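Local structure of CRISPR-associated protein Cse2 (Thermus thermophilus, 2ZCA) at residues Y44-L49 and A61-A66; L82-W87 and A150-G155; Y69-G74 and A118-E123. The protein probably serves as the Cse2 (CasB) component of a type I-E CRISPR system, the adaptive immunity that protects bacteria against viruses and plasmids. All coordinates share one frame; numbering follows the deposited sequence.

In this all-helical chain, interactions 1 and 2 join helices; interaction 3 joins two helix ends and the turns that follow them. The first two are buried and lie on opposite sides of the chain's centre, their own centres about 26 Å apart; interaction 3 is partly buried and closest to the middle. Helix 56-71 serves both interaction 1, through 61-66, and interaction 3, through its C-terminal end. Interactions 2 and 3 touch where V122 packs against L82, A85 and L86. Chemistry follows place: aromatic and aliphatic groups carry interaction 1, with one phenol-carboxylate bond; interaction 2 combines a T-shaped ring pair with bridging waters; in interaction 3 a lysine reaches carbonyls just beyond the end of a neighbouring helix.

Interaction 1: residues Y44-L49 and A61-A66; sequences YVEPFL and AHYLVA
The hydroxyl OH of Y63 donates a short hydrogen bond to OE2 of E46, 2.5 Å away, the one such bond joining 44-49 to 61-66. OE2 lies at the edge of the phenol ring and is met on its anti side, slightly out of the carboxylate plane. The carboxylate is turned 31° from the ring plane, and a hydroxyl donor here would be expected to steady a negative charge on E46. Below the polar tip the contact is apolar. V45 holds CG1 anti to its backbone N (chi1 177°), which sets that methyl over one face of Y63, 3.8 Å from the ring centroid and displaced toward the rim; its CB comes within 3.5 Å of CE1 of Y63. L49 divides its two methyls: CD2 sits over the centre of the H62 imidazole as a CH-pi contact, 3.7 Å from the centroid, while CD1 meets CE2 of Y63 at 4.0 Å. F48 and H62 touch rim to rim, CE2 to CD2 at 3.7 Å. H62 spends its ND1 on the carbonyl of E58, one turn earlier in its own helix. The axes of the two short segments run at 135° and stay 10.5 Å apart at closest approach, which side chains must bridge. Around them, F7 and W10 of helix 3-15 meet F48, F27 of helix 20-29 lies on V45, and L132 of helix 128-136 packs on H62.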
loop_
_atom_site.group_PDB
_atom_site.type_symbol
_atom_site.label_atom_id
_atom_site.label_comp_id
_atom_site.label_asym_id
_atom_site.label_seq_id
_atom_site.Cartn_x
_atom_site.Cartn_y
_atom_site.Cartn_z
ATOM N N TYR A 44 -6.402 0.087 15.613
ATOM C CA TYR A 44 -7.053 0.677 14.442
ATOM C C TYR A 44 -7.196 -0.273 13.261
ATOM O O TYR A 44 -7.878 0.043 12.282
ATOM C CB TYR A 44 -6.274 1.916 13.994
ATOM C CG TYR A 44 -6.179 2.977 15.063
ATOM C CD1 TYR A 44 -7.283 3.765 15.392
ATOM C CD2 TYR A 44 -4.995 3.172 15.770
ATOM C CE1 TYR A 44 -7.206 4.724 16.402
ATOM C CE2 TYR A 44 -4.908 4.126 16.782
ATOM C CZ TYR A 44 -6.015 4.897 17.092
ATOM O OH TYR A 44 -5.927 5.836 18.097
ATOM N N VAL A 45 -6.558 -1.433 13.349
ATOM C CA VAL A 45 -6.608 -2.405 12.265
ATOM C C VAL A 45 -7.234 -3.744 12.663
ATOM O O VAL A 45 -7.980 -4.339 11.884
ATOM C CB VAL A 45 -5.190 -2.658 11.711
ATOM C CG1 VAL A 45 -5.226 -3.721 10.624
ATOM C CG2 VAL A 45 -4.618 -1.355 11.158
ATOM N N GLU A 46 -6.943 -4.214 13.873
ATOM C CA GLU A 46 -7.467 -5.501 14.320
ATOM C C GLU A 46 -8.993 -5.627 14.288
ATOM O O GLU A 46 -9.519 -6.681 13.932
ATOM C CB GLU A 46 -6.928 -5.838 15.714
ATOM C CG GLU A 46 -5.434 -6.172 15.729
ATOM C CD GLU A 46 -5.064 -7.310 14.783
ATOM O OE1 GLU A 46 -5.843 -8.281 14.683
ATOM O OE2 GLU A 46 -3.985 -7.243 14.149
ATOM N N PRO A 47 -9.724 -4.564 14.663
ATOM C CA PRO A 47 -11.187 -4.669 14.628
ATOM C C PRO A 47 -11.673 -5.007 13.215
ATOM O O PRO A 47 -12.712 -5.645 13.037
ATOM C CB PRO A 47 -11.639 -3.288 15.085
ATOM C CG PRO A 47 -10.585 -2.925 16.087
ATOM C CD PRO A 47 -9.306 -3.334 15.359
ATOM N N PHE A 48 -10.915 -4.576 12.212
ATOM C CA PHE A 48 -11.268 -4.862 10.826
ATOM C C PHE A 48 -10.874 -6.293 10.466
ATOM O O PHE A 48 -11.677 -7.054 9.923
ATOM C CB PHE A 48 -10.555 -3.896 9.872
ATOM C CG PHE A 48 -10.816 -4.185 8.419
ATOM C CD1 PHE A 48 -11.955 -3.695 7.791
ATOM C CD2 PHE A 48 -9.944 -4.992 7.693
ATOM C CE1 PHE A 48 -12.226 -4.006 6.456
ATOM C CE2 PHE A 48 -10.203 -5.311 6.358
ATOM C CZ PHE A 48 -11.347 -4.817 5.739
ATOM N N LEU A 49 -9.632 -6.657 10.771
ATOM C CA LEU A 49 -9.132 -7.990 10.459
ATOM C C LEU A 49 -9.945 -9.078 11.145
ATOM O O LEU A 49 -10.032 -10.201 10.651
ATOM C CB LEU A 49 -7.657 -8.109 10.860
ATOM C CG LEU A 49 -6.695 -7.199 10.085
ATOM C CD1 LEU A 49 -5.291 -7.328 10.648
ATOM C CD2 LEU A 49 -6.711 -7.572 8.611
ATOM N N ALA A 61 -0.033 -7.060 5.206
ATOM C CA ALA A 61 -0.350 -6.282 4.008
ATOM C C ALA A 61 -1.294 -5.145 4.386
ATOM O O ALA A 61 -1.127 -4.013 3.933
ATOM C CB ALA A 61 -0.996 -7.169 2.950
ATOM N N HIS A 62 -2.289 -5.446 5.220
ATOM C CA HIS A 62 -3.236 -4.423 5.651
ATOM C C HIS A 62 -2.535 -3.323 6.448
ATOM O O HIS A 62 -2.799 -2.135 6.250
ATOM C CB HIS A 62 -4.350 -5.031 6.511
ATOM C CG HIS A 62 -5.348 -5.836 5.738
ATOM N ND1 HIS A 62 -5.076 -7.096 5.251
ATOM C CD2 HIS A 62 -6.633 -5.572 5.397
ATOM C CE1 HIS A 62 -6.150 -7.576 4.649
ATOM N NE2 HIS A 62 -7.109 -6.671 4.724
ATOM N N TYR A 63 -1.650 -3.717 7.360
ATOM C CA TYR A 63 -0.930 -2.732 8.164
ATOM C C TYR A 63 -0.067 -1.824 7.300
ATOM O O TYR A 63 0.012 -0.620 7.543
ATOM C CB TYR A 63 -0.052 -3.423 9.209
ATOM C CG TYR A 63 -0.807 -3.833 10.456
ATOM C CD1 TYR A 63 -1.147 -2.892 11.427
ATOM C CD2 TYR A 63 -1.213 -5.152 10.643
ATOM C CE1 TYR A 63 -1.878 -3.253 12.555
ATOM C CE2 TYR A 63 -1.943 -5.522 11.765
ATOM C CZ TYR A 63 -2.272 -4.566 12.716
ATOM O OH TYR A 63 -3.009 -4.928 13.820
ATOM N N LEU A 64 0.585 -2.395 6.293
ATOM C CA LEU A 64 1.439 -1.584 5.434
ATOM C C LEU A 64 0.614 -0.596 4.614
ATOM O O LEU A 64 0.998 0.565 4.467
ATOM C CB LEU A 64 2.286 -2.474 4.509
ATOM C CG LEU A 64 3.217 -1.754 3.520
ATOM C CD1 LEU A 64 4.152 -0.810 4.260
ATOM C CD2 LEU A 64 4.024 -2.785 2.739
ATOM N N VAL A 65 -0.521 -1.047 4.084
ATOM C CA VAL A 65 -1.374 -0.163 3.295
ATOM C C VAL A 65 -1.943 0.966 4.155
ATOM O O VAL A 65 -2.053 2.098 3.697
ATOM C CB VAL A 65 -2.517 -0.945 2.613
ATOM C CG1 VAL A 65 -3.525 0.020 1.994
ATOM C CG2 VAL A 65 -1.935 -1.849 1.527
ATOM N N ALA A 66 -2.304 0.666 5.400
ATOM C CA ALA A 66 -2.820 1.702 6.286
ATOM C C ALA A 66 -1.723 2.748 6.505
ATOM O O ALA A 66 -1.995 3.948 6.537
ATOM C CB ALA A 66 -3.241 1.098 7.632
#

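Interaction 2: residues L82-W87 and A150-G155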
loop_
_atom_site.group_PDB
_atom_site.type_symbol
_atom_site.label_atom_id
_atom_site.label_comp_id
_atom_site.label_asym_id
_atom_site.label_seq_id
_atom_site.Cartn_x
_atom_site.Cartn_y
_atom_site.Cartn_z
ATOM N N LEU A 82 -0.143 2.624 -8.343
ATOM C CA LEU A 82 1.224 2.986 -8.019
ATOM C C LEU A 82 2.102 2.873 -9.262
ATOM O O LEU A 82 2.966 3.715 -9.491
ATOM C CB LEU A 82 1.774 2.080 -6.909
ATOM C CG LEU A 82 3.233 2.333 -6.506
ATOM C CD1 LEU A 82 3.444 3.809 -6.176
ATOM C CD2 LEU A 82 3.585 1.473 -5.302
ATOM N N ALA A 83 1.872 1.839 -10.072
ATOM C CA ALA A 83 2.668 1.652 -11.284
ATOM C C ALA A 83 2.510 2.835 -12.231
ATOM O O ALA A 83 3.489 3.301 -12.813
ATOM C CB ALA A 83 2.267 0.357 -11.994
ATOM N N ARG A 84 1.279 3.310 -12.396
ATOM C CA ARG A 84 1.030 4.451 -13.268
ATOM C C ARG A 84 1.656 5.710 -12.669
ATOM O O ARG A 84 2.245 6.521 -13.382
ATOM C CB ARG A 84 -0.476 4.634 -13.480
ATOM C CG ARG A 84 -1.076 3.549 -14.377
ATOM C CD ARG A 84 -2.599 3.480 -14.321
ATOM N NE ARG A 84 -3.106 2.426 -15.200
ATOM C CZ ARG A 84 -4.359 1.976 -15.198
ATOM N NH1 ARG A 84 -5.254 2.484 -14.358
ATOM N NH2 ARG A 84 -4.718 1.012 -16.036
ATOM N N ALA A 85 1.544 5.863 -11.353
ATOM C CA ALA A 85 2.117 7.022 -10.678
ATOM C C ALA A 85 3.637 7.026 -10.814
ATOM O O ALA A 85 4.255 8.091 -10.907
ATOM C CB ALA A 85 1.723 7.022 -9.202
ATOM N N LEU A 86 4.242 5.840 -10.812
ATOM C CA LEU A 86 5.689 5.737 -10.954
ATOM C C LEU A 86 6.110 6.115 -12.369
ATOM O O LEU A 86 7.139 6.763 -12.563
ATOM C CB LEU A 86 6.171 4.322 -10.612
ATOM C CG LEU A 86 6.253 4.015 -9.108
ATOM C CD1 LEU A 86 6.443 2.519 -8.871
ATOM C CD2 LEU A 86 7.405 4.809 -8.495
ATOM N N TRP A 87 5.321 5.712 -13.360
ATOM C CA TRP A 87 5.648 6.058 -14.739
ATOM C C TRP A 87 5.662 7.579 -14.889
ATOM O O TRP A 87 6.558 8.145 -15.514
ATOM C CB TRP A 87 4.623 5.475 -15.717
ATOM C CG TRP A 87 4.919 5.853 -17.135
ATOM C CD1 TRP A 87 5.804 5.246 -17.979
ATOM C CD2 TRP A 87 4.397 6.980 -17.847
ATOM N NE1 TRP A 87 5.868 5.927 -19.170
ATOM C CE2 TRP A 87 5.015 6.996 -19.116
ATOM C CE3 TRP A 87 3.468 7.981 -17.533
ATOM C CZ2 TRP A 87 4.735 7.977 -20.075
ATOM C CZ3 TRP A 87 3.190 8.957 -18.486
ATOM C CH2 TRP A 87 3.823 8.945 -19.742
ATOM N N ALA A 150 3.746 -4.133 -14.668
ATOM C CA ALA A 150 4.601 -3.819 -15.802
ATOM C C ALA A 150 3.730 -3.341 -16.961
ATOM O O ALA A 150 4.093 -2.402 -17.669
ATOM C CB ALA A 150 5.407 -5.046 -16.211
ATOM N N ARG A 151 2.578 -3.984 -17.139
ATOM C CA ARG A 151 1.637 -3.621 -18.199
ATOM C C ARG A 151 1.114 -2.198 -17.986
ATOM O O ARG A 151 1.009 -1.412 -18.929
ATOM C CB ARG A 151 0.450 -4.591 -18.209
ATOM C CG ARG A 151 -0.514 -4.407 -19.385
ATOM C CD ARG A 151 -1.767 -5.268 -19.220
ATOM N NE ARG A 151 -2.669 -4.727 -18.205
ATOM C CZ ARG A 151 -3.666 -5.408 -17.643
ATOM N NH1 ARG A 151 -3.894 -6.666 -17.993
ATOM N NH2 ARG A 151 -4.440 -4.827 -16.735
ATOM N N GLU A 152 0.783 -1.869 -16.739
ATOM C CA GLU A 152 0.274 -0.538 -16.420
ATOM C C GLU A 152 1.347 0.531 -16.614
ATOM O O GLU A 152 1.071 1.620 -17.124
ATOM C CB GLU A 152 -0.229 -0.496 -14.971
ATOM C CG GLU A 152 -1.232 -1.584 -14.625
ATOM C CD GLU A 152 -1.707 -1.517 -13.182
ATOM O OE1 GLU A 152 -0.956 -0.999 -12.325
ATOM O OE2 GLU A 152 -2.826 -1.998 -12.902
ATOM N N TYR A 153 2.574 0.220 -16.207
ATOM C CA TYR A 153 3.678 1.163 -16.326
ATOM C C TYR A 153 4.027 1.451 -17.786
ATOM O O TYR A 153 3.996 2.600 -18.228
ATOM C CB TYR A 153 4.904 0.616 -15.589
ATOM C CG TYR A 153 6.095 1.546 -15.552
ATOM C CD1 TYR A 153 6.963 1.649 -16.640
ATOM C CD2 TYR A 153 6.366 2.315 -14.417
ATOM C CE1 TYR A 153 8.074 2.491 -16.598
ATOM C CE2 TYR A 153 7.474 3.160 -14.365
ATOM C CZ TYR A 153 8.323 3.242 -15.460
ATOM O OH TYR A 153 9.427 4.061 -15.415
ATOM N N TYR A 154 4.359 0.408 -18.538
ATOM C CA TYR A 154 4.717 0.598 -19.939
ATOM C C TYR A 154 3.518 0.970 -20.800
ATOM O O TYR A 154 3.673 1.486 -21.906
ATOM C CB TYR A 154 5.418 -0.657 -20.460
ATOM C CG TYR A 154 6.754 -0.843 -19.786
ATOM C CD1 TYR A 154 7.805 0.046 -20.026
ATOM C CD2 TYR A 154 6.942 -1.839 -18.831
ATOM C CE1 TYR A 154 9.005 -0.049 -19.322
ATOM C CE2 TYR A 154 8.135 -1.941 -18.122
ATOM C CZ TYR A 154 9.161 -1.043 -18.370
ATOM O OH TYR A 154 10.333 -1.125 -17.648
ATOM N N GLY A 155 2.321 0.731 -20.279
ATOM C CA GLY A 155 1.121 1.072 -21.017
ATOM C C GLY A 155 0.793 2.551 -20.894
ATOM O O GLY A 155 0.153 3.128 -21.776
HETATM O O HOH W 1 0.235 -0.733 -9.767
HETATM O O HOH W 2 -1.681 2.410 -17.503
#
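W87 sets the edge of its indole over one face of the Y153 ring: a T-shaped pair, the five-membered ring centroid 5.1 Å from that of Y153 and the planes at 83°. CD1 of W87 leads, 3.8 Å from CE1 of Y153 and 3.2 Å from the carbonyl O of Y153, and CB of W87 also lies over the ring. This is close helix-helix packing in an all-helical fold: segments 82-87 and 150-155 run at 32° to one another, their axes only 7.8 Å apart at closest approach. A83 stands at the closest point, its CA nearest to that of Y153, and its single methyl lets the helices come this near. Y153 holds CG anti to its backbone N (chi1 -176°), and its ring lies against the 82-87 backbone, CD2 resting 3.4 Å from the carbonyl O of A83. F100 of helix 96-104 stacks on Y153, adding a third helix. Away from the ring pair, around E152 and R84, the contact turns polar. E152 extends beyond CG and puts OE1 beside CB of A83; T81 OG1 bonds this same oxygen, while OE2 forms a salt bridge with R148. A water donates to OE1 of E152 at 2.8 Å and accepts from N of A83. R84 crosses E152 at about a right angle without pairing with its carboxylate, giving NH1 instead to the carbonyl of G79. Its NE finds a second water, which accepts from NE of R84 at 2.7 Å and donates to the carbonyl O of E152 at 2.9 Å.

Interaction 3: residues Y69-G74 and A118-E123; sequences YALKDG and AVALVE
K72 carries the tight half of this contact, laying its chain past V119 to the carbonyl of V122. The chain bends at chi2 (-75°), which places CD, and is extended from there on; CG lies 3.9 Å from CG1 of V119, and CE reaches 3.2 Å from the carbonyl O of V119. The ammonium then donates from NZ to the carbonyl O of V122 at 2.8 Å, approaching from above the carbonyl plane, 48° out of it. NZ has a further acceptor in the carbonyl of G124. The ammonium sits just past the C-terminal end of helix 111-121, where a positive charge would be expected to suit the helix dipole. V122 is itself buried, its side chain pressed against L82, A85 and L86 of helix 82-90.

The other half is looser and lies closer to solvent. L71 brings just CD2 to the neighbouring helix, 4.2 Å from CG1 of V119 and equally far from CB of A120, an exposed residue. E123, also exposed, keeps its carboxylate well away from the lysine and pairs with K89 instead.

K72 is where helix 56-71 leaves helical geometry, and the chain turns at once. D73, with positive phi, bonds through its N to the carbonyl O of A70. The N of G74 bonds to the carbonyl O of Y69 at 2.7 Å. This turn also sets CA of G74 over the centre of the Y69 ring. Those two bonds mark the Schellman motif, a classic helix C-terminus.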
loop_
_atom_site.group_PDB
_atom_site.type_symbol
_atom_site.label_atom_id
_atom_site.label_comp_id
_atom_site.label_asym_id
_atom_site.label_seq_id
_atom_site.Cartn_x
_atom_site.Cartn_y
_atom_site.Cartn_z
ATOM N N TYR A 69 -1.297 4.788 3.384
ATOM C CA TYR A 69 -2.488 5.615 3.219
ATOM C C TYR A 69 -2.311 6.869 4.075
ATOM O O TYR A 69 -2.600 7.980 3.637
ATOM C CB TYR A 69 -3.721 4.809 3.653
ATOM C CG TYR A 69 -5.035 5.559 3.695
ATOM C CD1 TYR A 69 -5.426 6.268 4.836
ATOM C CD2 TYR A 69 -5.917 5.507 2.621
ATOM C CE1 TYR A 69 -6.675 6.897 4.901
ATOM C CE2 TYR A 69 -7.162 6.131 2.674
ATOM C CZ TYR A 69 -7.537 6.821 3.816
ATOM O OH TYR A 69 -8.778 7.420 3.867
ATOM N N ALA A 70 -1.821 6.684 5.298
ATOM C CA ALA A 70 -1.593 7.805 6.200
ATOM C C ALA A 70 -0.497 8.727 5.661
ATOM O O ALA A 70 -0.613 9.954 5.744
ATOM C CB ALA A 70 -1.219 7.286 7.587
ATOM N N LEU A 71 0.563 8.138 5.112
ATOM C CA LEU A 71 1.671 8.911 4.556
ATOM C C LEU A 71 1.157 9.884 3.497
ATOM O O LEU A 71 1.635 11.022 3.393
ATOM C CB LEU A 71 2.716 7.974 3.934
ATOM C CG LEU A 71 3.883 8.633 3.185
ATOM C CD1 LEU A 71 4.735 9.436 4.161
ATOM C CD2 LEU A 71 4.728 7.564 2.496
ATOM N N LYS A 72 0.176 9.430 2.720
ATOM C CA LYS A 72 -0.418 10.241 1.663
ATOM C C LYS A 72 -1.654 10.985 2.165
ATOM O O LYS A 72 -2.441 11.520 1.380
ATOM C CB LYS A 72 -0.783 9.351 0.465
ATOM C CG LYS A 72 0.419 8.920 -0.375
ATOM C CD LYS A 72 0.929 10.082 -1.229
ATOM C CE LYS A 72 2.161 9.696 -2.042
ATOM N NZ LYS A 72 2.622 10.811 -2.918
ATOM N N ASP A 73 -1.814 11.013 3.483
ATOM C CA ASP A 73 -2.938 11.696 4.118
ATOM C C ASP A 73 -4.290 11.251 3.557
ATOM O O ASP A 73 -5.207 12.059 3.392
ATOM C CB ASP A 73 -2.772 13.212 3.965
ATOM C CG ASP A 73 -3.538 13.989 5.014
ATOM O OD1 ASP A 73 -3.365 13.686 6.215
ATOM O OD2 ASP A 73 -4.305 14.904 4.641
ATOM N N GLY A 74 -4.399 9.959 3.258
ATOM C CA GLY A 74 -5.638 9.406 2.737
ATOM C C GLY A 74 -6.052 9.837 1.341
ATOM O O GLY A 74 -7.217 9.703 0.970
ATOM N N ALA A 118 8.646 3.603 -2.798
ATOM C CA ALA A 118 7.966 3.927 -4.052
ATOM C C ALA A 118 6.797 4.892 -3.853
ATOM O O ALA A 118 6.595 5.808 -4.647
ATOM C CB ALA A 118 7.477 2.657 -4.717
ATOM N N VAL A 119 6.014 4.672 -2.803
ATOM C CA VAL A 119 4.886 5.549 -2.518
ATOM C C VAL A 119 5.406 6.932 -2.130
ATOM O O VAL A 119 4.843 7.950 -2.527
ATOM C CB VAL A 119 4.003 4.966 -1.378
ATOM C CG1 VAL A 119 2.921 5.956 -0.979
ATOM C CG2 VAL A 119 3.358 3.672 -1.844
ATOM N N ALA A 120 6.495 6.971 -1.365
ATOM C CA ALA A 120 7.070 8.243 -0.939
ATOM C C ALA A 120 7.682 8.993 -2.120
ATOM O O ALA A 120 7.813 10.217 -2.099
ATOM C CB ALA A 120 8.134 8.001 0.131
ATOM N N LEU A 121 8.049 8.246 -3.154
ATOM C CA LEU A 121 8.672 8.820 -4.337
ATOM C C LEU A 121 7.686 9.488 -5.295
ATOM O O LEU A 121 7.989 10.534 -5.872
ATOM C CB LEU A 121 9.440 7.725 -5.083
ATOM C CG LEU A 121 10.283 8.124 -6.295
ATOM C CD1 LEU A 121 11.354 9.124 -5.881
ATOM C CD2 LEU A 121 10.922 6.874 -6.882
ATOM N N VAL A 122 6.507 8.896 -5.467
ATOM C CA VAL A 122 5.533 9.463 -6.393
ATOM C C VAL A 122 4.842 10.718 -5.881
ATOM O O VAL A 122 4.792 10.977 -4.677
ATOM C CB VAL A 122 4.445 8.435 -6.786
ATOM C CG1 VAL A 122 5.103 7.170 -7.332
ATOM C CG2 VAL A 122 3.556 8.118 -5.597
ATOM N N GLU A 123 4.319 11.504 -6.816
ATOM C CA GLU A 123 3.615 12.728 -6.477
ATOM C C GLU A 123 2.117 12.432 -6.498
ATOM O O GLU A 123 1.639 11.675 -7.344
ATOM C CB GLU A 123 3.921 13.825 -7.504
ATOM C CG GLU A 123 5.373 13.906 -7.981
ATOM C CD GLU A 123 6.336 14.407 -6.920
ATOM O OE1 GLU A 123 6.905 13.580 -6.175
ATOM O OE2 GLU A 123 6.523 15.640 -6.830
#